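Local coordinates for BH0493 protein (Bacillus halodurans C-125, PDB 2QEE) that binds zinc and probably works as a metal-dependent enzyme of the amidohydrolase superfamily, at residues L47-Y52 against D78-E83; D147-N152 against E181-R186; N152-W157 against T211-R216. All coordinates share one frame; numbering follows the deposited sequence.

Interaction 1 (L47-Y52 against D78-E83); sequences LLTYHY and DLIWEE
L48, the last residue of helix 44-48, packs against I80 and W81 of helix 73-86 where the chain turns toward helix 51-58. T49 leaves the helical conformation and Y50 stands at the N-cap position of helix 51-58, which makes this a helix-end contact within a largely helical region. The leucine presents its two methyls to W81. CD2 comes up at the edge of the indole, near its plane, 3.8 Å from CE3, and CD1 of L48 is only slightly farther, at 4.0 Å from the same W81 CE3. The leucine and isoleucine side chains run alongside each other in opposite directions, L48 CD2 lying 4.2 Å from I80 CG2. With CG1 of I80 anti to its own carbonyl carbon (chi1 -69°) and the rest of the chain extended (chi2 168°), CD1 reaches past L48 to its backbone, 3.1 Å from L48 O, and touches T49 as well, 4.1 Å from its CA. I80 CG2 meets the same L48 O at 3.5 Å. An alanine at I80 lacks CG2 and CD1, and would probably open a gap beside L48 O and CD2 and next to T49 CA, leaving the leucine freer to turn. The hydroxyl of T49 looks back instead, bonded to D45 O and K73. W81 stacks with F85, touches L114 and Y117, and packs on W391 of the second subunit. No hydrogen bond crosses between the two segments, and L48 O is buried with methyl groups about it and no polar partner, probably an energetic cost that the surrounding apolar packing offsets.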
loop_
_atom_site.group_PDB
_atom_site.type_symbol
_atom_site.label_atom_id
_atom_site.label_comp_id
_atom_site.label_asym_id
_atom_site.label_seq_id
_atom_site.Cartn_x
_atom_site.Cartn_y
_atom_site.Cartn_z
ATOM N N LEU C 47 14.503 -10.950 -26.056
ATOM C CA LEU C 47 13.879 -9.814 -25.324
ATOM C C LEU C 47 12.368 -9.804 -25.490
ATOM O O LEU C 47 11.628 -9.706 -24.539
ATOM C CB LEU C 47 14.422 -8.459 -25.777
ATOM C CG LEU C 47 15.828 -8.115 -25.288
ATOM C CD1 LEU C 47 16.336 -6.806 -25.956
ATOM C CD2 LEU C 47 15.845 -7.983 -23.739
ATOM N N LEU C 48 11.912 -9.918 -26.740
ATOM C CA LEU C 48 10.496 -9.871 -27.033
ATOM C C LEU C 48 9.704 -11.086 -26.543
ATOM O O LEU C 48 8.517 -10.978 -26.272
ATOM C CB LEU C 48 10.329 -9.700 -28.545
ATOM C CG LEU C 48 10.543 -8.253 -29.013
ATOM C CD1 LEU C 48 10.615 -8.226 -30.574
ATOM C CD2 LEU C 48 9.461 -7.222 -28.534
ATOM N N THR C 49 10.359 -12.241 -26.418
ATOM C CA THR C 49 9.633 -13.453 -25.997
ATOM C C THR C 49 9.863 -13.805 -24.513
ATOM O O THR C 49 9.487 -14.890 -24.051
ATOM C CB THR C 49 9.982 -14.633 -26.939
ATOM O OG1 THR C 49 11.399 -14.818 -26.908
ATOM C CG2 THR C 49 9.558 -14.320 -28.348
ATOM N N TYR C 50 10.492 -12.886 -23.784
ATOM C CA TYR C 50 10.550 -12.841 -22.306
ATOM C C TYR C 50 9.137 -13.170 -21.801
ATOM O O TYR C 50 8.156 -12.699 -22.406
ATOM C CB TYR C 50 10.847 -11.376 -21.911
ATOM C CG TYR C 50 11.154 -11.078 -20.439
ATOM C CD1 TYR C 50 11.734 -12.027 -19.600
ATOM C CD2 TYR C 50 10.937 -9.785 -19.927
ATOM C CE1 TYR C 50 12.107 -11.703 -18.261
ATOM C CE2 TYR C 50 11.305 -9.448 -18.586
ATOM C CZ TYR C 50 11.900 -10.392 -17.774
ATOM O OH TYR C 50 12.229 -10.070 -16.467
ATOM N N HIS C 51 9.020 -13.940 -20.713
ATOM C CA HIS C 51 7.703 -14.409 -20.287
ATOM C C HIS C 51 6.805 -13.268 -19.814
ATOM O O HIS C 51 5.572 -13.379 -19.872
ATOM C CB HIS C 51 7.794 -15.531 -19.251
ATOM C CG HIS C 51 8.360 -15.131 -17.915
ATOM N ND1 HIS C 51 7.591 -14.578 -16.911
ATOM C CD2 HIS C 51 9.612 -15.231 -17.411
ATOM C CE1 HIS C 51 8.339 -14.384 -15.837
ATOM N NE2 HIS C 51 9.568 -14.770 -16.115
ATOM N N TYR C 52 7.404 -12.175 -19.324
ATOM C CA TYR C 52 6.566 -11.020 -18.958
ATOM C C TYR C 52 5.743 -10.568 -20.154
ATOM O O TYR C 52 4.598 -10.131 -20.005
ATOM C CB TYR C 52 7.398 -9.813 -18.474
ATOM C CG TYR C 52 8.109 -9.914 -17.149
ATOM C CD1 TYR C 52 8.650 -11.102 -16.686
ATOM C CD2 TYR C 52 8.353 -8.746 -16.375
ATOM C CE1 TYR C 52 9.353 -11.150 -15.469
ATOM C CE2 TYR C 52 9.069 -8.792 -15.130
ATOM C CZ TYR C 52 9.551 -9.991 -14.705
ATOM O OH TYR C 52 10.226 -10.043 -13.527
ATOM N N ASP C 78 7.609 -11.506 -33.643
ATOM C CA ASP C 78 6.834 -10.730 -34.560
ATOM C C ASP C 78 5.406 -10.441 -34.023
ATOM O O ASP C 78 4.902 -9.327 -34.163
ATOM C CB ASP C 78 6.671 -11.508 -35.895
ATOM C CG ASP C 78 7.915 -11.519 -36.752
ATOM O OD1 ASP C 78 8.835 -10.701 -36.555
ATOM O OD2 ASP C 78 7.930 -12.340 -37.693
ATOM N N LEU C 79 4.730 -11.465 -33.507
ATOM C CA LEU C 79 3.380 -11.310 -32.982
ATOM C C LEU C 79 3.399 -10.292 -31.790
ATOM O O LEU C 79 2.539 -9.389 -31.708
ATOM C CB LEU C 79 2.853 -12.656 -32.465
ATOM C CG LEU C 79 1.412 -12.582 -31.912
ATOM C CD1 LEU C 79 0.372 -12.224 -32.966
ATOM C CD2 LEU C 79 1.026 -13.847 -31.149
ATOM N N ILE C 80 4.334 -10.510 -30.872
ATOM C CA ILE C 80 4.478 -9.631 -29.653
ATOM C C ILE C 80 4.717 -8.176 -30.092
ATOM O O ILE C 80 4.050 -7.260 -29.592
ATOM C CB ILE C 80 5.499 -10.179 -28.646
ATOM C CG1 ILE C 80 4.902 -11.479 -28.032
ATOM C CG2 ILE C 80 5.876 -9.104 -27.538
ATOM C CD1 ILE C 80 5.896 -12.322 -27.212
ATOM N N TRP C 81 5.584 -7.991 -31.094
ATOM C CA TRP C 81 5.868 -6.661 -31.615
ATOM C C TRP C 81 4.602 -5.999 -32.158
ATOM O O TRP C 81 4.239 -4.878 -31.786
ATOM C CB TRP C 81 6.955 -6.724 -32.709
ATOM C CG TRP C 81 7.415 -5.395 -33.160
ATOM C CD1 TRP C 81 7.130 -4.787 -34.348
ATOM C CD2 TRP C 81 8.319 -4.514 -32.469
ATOM N NE1 TRP C 81 7.783 -3.587 -34.448
ATOM C CE2 TRP C 81 8.538 -3.398 -33.315
ATOM C CE3 TRP C 81 8.988 -4.582 -31.247
ATOM C CZ2 TRP C 81 9.371 -2.332 -32.946
ATOM C CZ3 TRP C 81 9.820 -3.526 -30.872
ATOM C CH2 TRP C 81 9.982 -2.404 -31.709
ATOM N N GLU C 82 3.906 -6.694 -33.052
ATOM C CA GLU C 82 2.679 -6.154 -33.619
ATOM C C GLU C 82 1.603 -5.846 -32.549
ATOM O O GLU C 82 1.023 -4.760 -32.571
ATOM C CB GLU C 82 2.141 -7.134 -34.683
ATOM C CG GLU C 82 0.848 -6.708 -35.336
ATOM C CD GLU C 82 0.975 -5.489 -36.262
ATOM O OE1 GLU C 82 2.115 -5.095 -36.648
ATOM O OE2 GLU C 82 -0.087 -4.912 -36.572
ATOM N N GLU C 83 1.383 -6.766 -31.608
ATOM C CA GLU C 83 0.246 -6.652 -30.690
ATOM C C GLU C 83 0.511 -5.637 -29.573
ATOM O O GLU C 83 -0.404 -4.960 -29.161
ATOM C CB GLU C 83 -0.058 -7.994 -30.024
ATOM C CG GLU C 83 -0.525 -9.099 -31.058
ATOM C CD GLU C 83 -2.026 -9.027 -31.365
ATOM O OE1 GLU C 83 -2.718 -8.123 -30.872
ATOM O OE2 GLU C 83 -2.546 -9.929 -32.084
#

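Interaction 2 (D147-N152 against E181-R186); sequences DPFDDN and EQTKHR
Two polar bonds from a single guanidinium join R186 of helix 180-189 to F149, in the turn before helix 151-158, and D151, in its first turn. The charged one is a salt bridge: R186 NH2 donates to the syn lone pair of D151 OD1 at 2.5 Å, short enough for the exact length to be read with caution. The acceptor lies in the guanidinium plane, yet the carboxylate is turned 70° against that plane, and one oxygen does the work, D151 OD2 standing well back. The same OD1 also takes a salt bridge from R154. The second bond runs to an uncharged acceptor, from R186 NH1 to F149 O, 2.7 Å long, on a lone pair in the carbonyl plane, with an N-H...O angle of 151°. A bend at chi3 (79°) brings the guanidinium round to offer both nitrogens to the loop.

That loop, leading from strand 139-143 into the helix, ends in a type I beta turn from D147 to D150, closed by D150 N on D147 O. Inside it sits an Asx turn: F149 N donates to D147 OD1 at 2.9 Å, coming from above the carboxylate plane, while D147 OD2 is held by R172. D150 occupies the N-cap position and bonds weakly to the backbone of E153.

Apolar packing falls to F149, whose ring crosses the T183 side chain at about a right angle and meets its CG2, although the modelled closeness of the two is doubtful. P175, L176 and F209 also border the ring, and the hydroxyl of T183 is bonded to the carbonyls of P175 and E179.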
loop_
_atom_site.group_PDB
_atom_site.type_symbol
_atom_site.label_atom_id
_atom_site.label_comp_id
_atom_site.label_asym_id
_atom_site.label_seq_id
_atom_site.Cartn_x
_atom_site.Cartn_y
_atom_site.Cartn_z
ATOM N N ASP C 147 21.586 -24.175 -11.149
ATOM C CA ASP C 147 20.681 -25.243 -10.751
ATOM C C ASP C 147 21.273 -26.611 -11.120
ATOM O O ASP C 147 21.256 -26.984 -12.295
ATOM C CB ASP C 147 19.347 -25.084 -11.452
ATOM C CG ASP C 147 18.315 -26.079 -10.949
ATOM O OD1 ASP C 147 18.672 -26.997 -10.190
ATOM O OD2 ASP C 147 17.130 -25.900 -11.269
ATOM N N PRO C 148 21.799 -27.315 -10.122
ATOM C CA PRO C 148 22.477 -28.588 -10.390
ATOM C C PRO C 148 21.487 -29.663 -10.832
ATOM O O PRO C 148 21.907 -30.754 -11.258
ATOM C CB PRO C 148 23.096 -28.943 -9.073
ATOM C CG PRO C 148 22.367 -28.210 -8.066
ATOM C CD PRO C 148 21.837 -26.974 -8.704
ATOM N N PHE C 149 20.193 -29.374 -10.719
ATOM C CA PHE C 149 19.178 -30.318 -11.148
ATOM C C PHE C 149 18.875 -30.131 -12.613
ATOM O O PHE C 149 18.253 -30.986 -13.253
ATOM C CB PHE C 149 17.927 -30.197 -10.292
ATOM C CG PHE C 149 18.182 -30.525 -8.871
ATOM C CD1 PHE C 149 18.083 -31.826 -8.422
ATOM C CD2 PHE C 149 18.545 -29.535 -7.974
ATOM C CE1 PHE C 149 18.339 -32.131 -7.100
ATOM C CE2 PHE C 149 18.817 -29.838 -6.639
ATOM C CZ PHE C 149 18.717 -31.148 -6.219
ATOM N N ASP C 150 19.321 -29.022 -13.189
ATOM C CA ASP C 150 19.136 -28.853 -14.622
ATOM C C ASP C 150 20.261 -29.546 -15.424
ATOM O O ASP C 150 21.438 -29.142 -15.386
ATOM C CB ASP C 150 18.986 -27.389 -15.049
ATOM C CG ASP C 150 18.609 -27.266 -16.532
ATOM O OD1 ASP C 150 17.402 -27.183 -16.855
ATOM O OD2 ASP C 150 19.493 -27.316 -17.399
ATOM N N ASP C 151 19.873 -30.563 -16.191
ATOM C CA ASP C 151 20.836 -31.355 -17.006
ATOM C C ASP C 151 21.740 -30.518 -17.903
ATOM O O ASP C 151 22.952 -30.754 -17.972
ATOM C CB ASP C 151 20.087 -32.401 -17.848
ATOM C CG ASP C 151 19.360 -33.441 -17.009
ATOM O OD1 ASP C 151 19.596 -33.564 -15.782
ATOM O OD2 ASP C 151 18.513 -34.151 -17.596
ATOM N N ASN C 152 21.157 -29.552 -18.597
ATOM C CA ASN C 152 21.918 -28.683 -19.466
ATOM C C ASN C 152 22.843 -27.662 -18.767
ATOM O O ASN C 152 23.733 -27.085 -19.398
ATOM C CB ASN C 152 21.008 -27.982 -20.454
ATOM C CG ASN C 152 21.778 -27.078 -21.397
ATOM O OD1 ASN C 152 21.743 -25.861 -21.250
ATOM N ND2 ASN C 152 22.530 -27.669 -22.330
ATOM N N GLU C 181 10.219 -35.236 -2.717
ATOM C CA GLU C 181 9.634 -36.573 -2.913
ATOM C C GLU C 181 10.054 -37.119 -4.273
ATOM O O GLU C 181 10.259 -38.333 -4.419
ATOM C CB GLU C 181 8.094 -36.572 -2.751
ATOM C CG GLU C 181 7.595 -36.445 -1.296
ATOM C CD GLU C 181 7.952 -37.646 -0.400
ATOM O OE1 GLU C 181 8.181 -38.757 -0.948
ATOM O OE2 GLU C 181 8.009 -37.464 0.849
ATOM N N GLN C 182 10.198 -36.227 -5.252
ATOM C CA GLN C 182 10.627 -36.601 -6.595
ATOM C C GLN C 182 12.134 -36.515 -6.677
ATOM O O GLN C 182 12.794 -37.379 -7.236
ATOM C CB GLN C 182 10.019 -35.719 -7.678
ATOM C CG GLN C 182 8.504 -35.522 -7.620
ATOM C CD GLN C 182 8.110 -34.162 -7.019
ATOM O OE1 GLN C 182 8.040 -33.998 -5.789
ATOM N NE2 GLN C 182 7.855 -33.174 -7.895
ATOM N N THR C 183 12.702 -35.470 -6.094
ATOM C CA THR C 183 14.130 -35.224 -6.274
ATOM C C THR C 183 15.042 -36.238 -5.560
ATOM O O THR C 183 16.169 -36.503 -6.002
ATOM C CB THR C 183 14.446 -33.777 -5.885
ATOM O OG1 THR C 183 13.652 -32.927 -6.731
ATOM C CG2 THR C 183 15.856 -33.511 -6.154
ATOM N N LYS C 184 14.568 -36.816 -4.465
ATOM C CA LYS C 184 15.343 -37.795 -3.720
ATOM C C LYS C 184 15.840 -38.955 -4.603
ATOM O O LYS C 184 16.933 -39.496 -4.395
ATOM C CB LYS C 184 14.559 -38.311 -2.502
ATOM C CG LYS C 184 13.355 -39.171 -2.811
ATOM C CD LYS C 184 12.552 -39.469 -1.538
ATOM C CE LYS C 184 13.352 -40.274 -0.538
ATOM N NZ LYS C 184 12.615 -40.644 0.705
ATOM N N HIS C 185 15.060 -39.299 -5.607
ATOM C CA HIS C 185 15.428 -40.384 -6.518
ATOM C C HIS C 185 16.593 -40.028 -7.445
ATOM O O HIS C 185 17.431 -40.902 -7.747
ATOM C CB HIS C 185 14.202 -40.868 -7.282
ATOM C CG HIS C 185 13.084 -41.284 -6.373
ATOM N ND1 HIS C 185 13.193 -42.354 -5.509
ATOM C CD2 HIS C 185 11.867 -40.735 -6.141
ATOM C CE1 HIS C 185 12.082 -42.462 -4.799
ATOM N NE2 HIS C 185 11.257 -41.497 -5.169
ATOM N N ARG C 186 16.667 -38.757 -7.862
ATOM C CA ARG C 186 17.841 -38.256 -8.601
ATOM C C ARG C 186 19.101 -38.266 -7.726
ATOM O O ARG C 186 20.159 -38.717 -8.164
ATOM C CB ARG C 186 17.597 -36.860 -9.181
ATOM C CG ARG C 186 16.384 -36.766 -10.069
ATOM C CD ARG C 186 16.375 -35.487 -10.865
ATOM N NE ARG C 186 17.267 -35.584 -12.020
ATOM C CZ ARG C 186 17.631 -34.552 -12.780
ATOM N NH1 ARG C 186 17.179 -33.342 -12.490
ATOM N NH2 ARG C 186 18.444 -34.730 -13.832
#

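Interaction 3 (N152-W157 against T211-R216); sequences NERISW and TDWIER
Helix-on-helix packing through large side chains joins W157 and R154 of helix 151-158 to W213 and R216 of helix 200-217, away from the zinc site. The axes of the two short segments pass 12.5 Å apart at a crossing angle of 62°, a separation wide enough for two indoles to fill. These form an offset edge-to-face pair: the six-membered ring of W213 turns its edge toward the face of the five-membered ring of W157, with the planes at 90°. W213 CZ3 thereby lies 3.8 Å from W157 CB. R154 CG comes obliquely to the same W213 ring, 3.7 Å from W213 CH2, while the guanidinium goes on to D151 and P148 O. R216 meets W157 with its backbone O, 3.9 Å from W157 CZ3, and with its CD, and sets its NH1 over the centre of the W213 ring. With CG of R216 anti to the backbone N (chi1 -165°) and a bend at chi3, the arginine folds back on its own helix. Beyond the pair, W157 meets F36 edge-to-face and W213 meets F209, while I214 of helix 200-217 packs on helix 237-253, and strand 222-226 follows in the chain.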
loop_
_atom_site.group_PDB
_atom_site.type_symbol
_atom_site.label_atom_id
_atom_site.label_comp_id
_atom_site.label_asym_id
_atom_site.label_seq_id
_atom_site.Cartn_x
_atom_site.Cartn_y
_atom_site.Cartn_z
ATOM N N ASN C 152 21.157 -29.552 -18.597
ATOM C CA ASN C 152 21.918 -28.683 -19.466
ATOM C C ASN C 152 22.843 -27.662 -18.767
ATOM O O ASN C 152 23.733 -27.085 -19.398
ATOM C CB ASN C 152 21.008 -27.982 -20.454
ATOM C CG ASN C 152 21.778 -27.078 -21.397
ATOM O OD1 ASN C 152 21.743 -25.861 -21.250
ATOM N ND2 ASN C 152 22.530 -27.669 -22.330
ATOM N N GLU C 153 22.652 -27.439 -17.479
ATOM C CA GLU C 153 23.621 -26.634 -16.758
ATOM C C GLU C 153 24.638 -27.534 -16.080
ATOM O O GLU C 153 25.825 -27.224 -16.035
ATOM C CB GLU C 153 22.931 -25.786 -15.682
ATOM C CG GLU C 153 21.915 -24.755 -16.153
ATOM C CD GLU C 153 21.334 -24.004 -14.959
ATOM O OE1 GLU C 153 20.085 -23.707 -14.993
ATOM O OE2 GLU C 153 22.143 -23.766 -13.987
ATOM N N ARG C 154 24.150 -28.623 -15.489
ATOM C CA ARG C 154 24.985 -29.528 -14.706
ATOM C C ARG C 154 26.238 -29.971 -15.520
ATOM O O ARG C 154 27.345 -30.034 -14.980
ATOM C CB ARG C 154 24.159 -30.731 -14.189
ATOM C CG ARG C 154 24.883 -31.508 -13.066
ATOM C CD ARG C 154 24.021 -32.582 -12.354
ATOM N NE ARG C 154 23.546 -33.578 -13.290
ATOM C CZ ARG C 154 22.390 -33.484 -13.932
ATOM N NH1 ARG C 154 21.608 -32.429 -13.722
ATOM N NH2 ARG C 154 22.003 -34.444 -14.772
ATOM N N ILE C 155 26.053 -30.161 -16.818
ATOM C CA ILE C 155 27.121 -30.648 -17.736
ATOM C C ILE C 155 28.401 -29.798 -17.710
ATOM O O ILE C 155 29.523 -30.324 -17.484
ATOM C CB ILE C 155 26.592 -30.778 -19.188
ATOM C CG1 ILE C 155 25.553 -31.917 -19.253
ATOM C CG2 ILE C 155 27.731 -31.120 -20.130
ATOM C CD1 ILE C 155 24.991 -32.254 -20.662
ATOM N N SER C 156 28.226 -28.494 -17.925
ATOM C CA SER C 156 29.350 -27.567 -17.928
ATOM C C SER C 156 30.123 -27.666 -16.608
ATOM O O SER C 156 31.360 -27.681 -16.598
ATOM C CB SER C 156 28.864 -26.135 -18.190
ATOM O OG SER C 156 28.188 -26.040 -19.437
ATOM N N TRP C 157 29.396 -27.738 -15.490
ATOM C CA TRP C 157 30.014 -27.840 -14.193
ATOM C C TRP C 157 30.822 -29.121 -14.108
ATOM O O TRP C 157 31.964 -29.115 -13.676
ATOM C CB TRP C 157 28.973 -27.834 -13.087
ATOM C CG TRP C 157 28.372 -26.418 -12.926
ATOM C CD1 TRP C 157 27.103 -26.011 -13.256
ATOM C CD2 TRP C 157 29.055 -25.252 -12.428
ATOM N NE1 TRP C 157 26.943 -24.651 -12.974
ATOM C CE2 TRP C 157 28.125 -24.169 -12.459
ATOM C CE3 TRP C 157 30.347 -25.019 -11.937
ATOM C CZ2 TRP C 157 28.484 -22.860 -12.053
ATOM C CZ3 TRP C 157 30.698 -23.723 -11.522
ATOM C CH2 TRP C 157 29.746 -22.662 -11.579
ATOM N N THR C 211 27.445 -29.932 0.150
ATOM C CA THR C 211 28.857 -29.633 0.295
ATOM C C THR C 211 29.590 -29.846 -1.039
ATOM O O THR C 211 30.521 -29.088 -1.391
ATOM C CB THR C 211 29.494 -30.519 1.412
ATOM O OG1 THR C 211 28.870 -30.190 2.660
ATOM C CG2 THR C 211 30.996 -30.233 1.514
ATOM N N ASP C 212 29.190 -30.874 -1.792
ATOM C CA ASP C 212 29.839 -31.179 -3.069
ATOM C C ASP C 212 29.576 -30.076 -4.060
ATOM O O ASP C 212 30.449 -29.703 -4.853
ATOM C CB ASP C 212 29.319 -32.499 -3.697
ATOM C CG ASP C 212 29.890 -33.770 -3.022
ATOM O OD1 ASP C 212 30.806 -33.675 -2.182
ATOM O OD2 ASP C 212 29.386 -34.867 -3.332
ATOM N N TRP C 213 28.370 -29.508 -4.025
ATOM C CA TRP C 213 28.070 -28.443 -4.994
ATOM C C TRP C 213 28.669 -27.097 -4.562
ATOM O O TRP C 213 29.083 -26.323 -5.403
ATOM C CB TRP C 213 26.564 -28.354 -5.236
ATOM C CG TRP C 213 26.214 -29.389 -6.238
ATOM C CD1 TRP C 213 25.591 -30.590 -6.006
ATOM C CD2 TRP C 213 26.556 -29.361 -7.622
ATOM N NE1 TRP C 213 25.506 -31.299 -7.198
ATOM C CE2 TRP C 213 26.094 -30.558 -8.198
ATOM C CE3 TRP C 213 27.214 -28.434 -8.437
ATOM C CZ2 TRP C 213 26.247 -30.834 -9.564
ATOM C CZ3 TRP C 213 27.361 -28.701 -9.790
ATOM C CH2 TRP C 213 26.879 -29.894 -10.342
ATOM N N ILE C 214 28.758 -26.879 -3.270
ATOM C CA ILE C 214 29.452 -25.714 -2.719
ATOM C C ILE C 214 30.902 -25.745 -3.166
ATOM O O ILE C 214 31.402 -24.764 -3.668
ATOM C CB ILE C 214 29.346 -25.647 -1.194
ATOM C CG1 ILE C 214 27.908 -25.216 -0.770
ATOM C CG2 ILE C 214 30.408 -24.624 -0.626
ATOM C CD1 ILE C 214 27.615 -25.419 0.668
ATOM N N GLU C 215 31.557 -26.893 -3.023
ATOM C CA GLU C 215 32.958 -27.040 -3.402
ATOM C C GLU C 215 33.132 -26.766 -4.894
ATOM O O GLU C 215 34.023 -26.038 -5.319
ATOM C CB GLU C 215 33.404 -28.465 -3.064
ATOM C CG GLU C 215 34.726 -28.892 -3.660
ATOM C CD GLU C 215 35.153 -30.256 -3.159
ATOM O OE1 GLU C 215 34.286 -31.040 -2.687
ATOM O OE2 GLU C 215 36.375 -30.539 -3.227
ATOM N N ARG C 216 32.260 -27.352 -5.688
ATOM C CA ARG C 216 32.298 -27.194 -7.117
ATOM C C ARG C 216 32.050 -25.743 -7.630
ATOM O O ARG C 216 32.756 -25.246 -8.536
ATOM C CB ARG C 216 31.289 -28.144 -7.743
ATOM C CG ARG C 216 31.464 -28.349 -9.215
ATOM C CD ARG C 216 30.649 -29.586 -9.689
ATOM N NE ARG C 216 31.158 -30.896 -9.217
ATOM C CZ ARG C 216 30.480 -31.747 -8.444
ATOM N NH1 ARG C 216 29.254 -31.471 -8.031
ATOM N NH2 ARG C 216 31.026 -32.898 -8.087
#

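From the N terminus, interaction 1 comes first, complete before the others begin: it closes a mostly helical loop of 25 residues, tying helix 44-48 to helix 73-86. Interactions 2 and 3 lie farther along, their centres 31 and 33 Å from its own, and close 28 and 53 residues. They are not nested but crossed, the segments alternating along the chain, and share N152. From helix 151-158, interaction 2 reaches helix 180-189 and interaction 3 helix 200-217. Their centres are 12 Å apart; P148 packs on W213, and probable hydrogen bonds link D147 N with E153 OE2 and P148 O with R154 NH1, so helix 151-158 is drawn together with two later helices that follow each other.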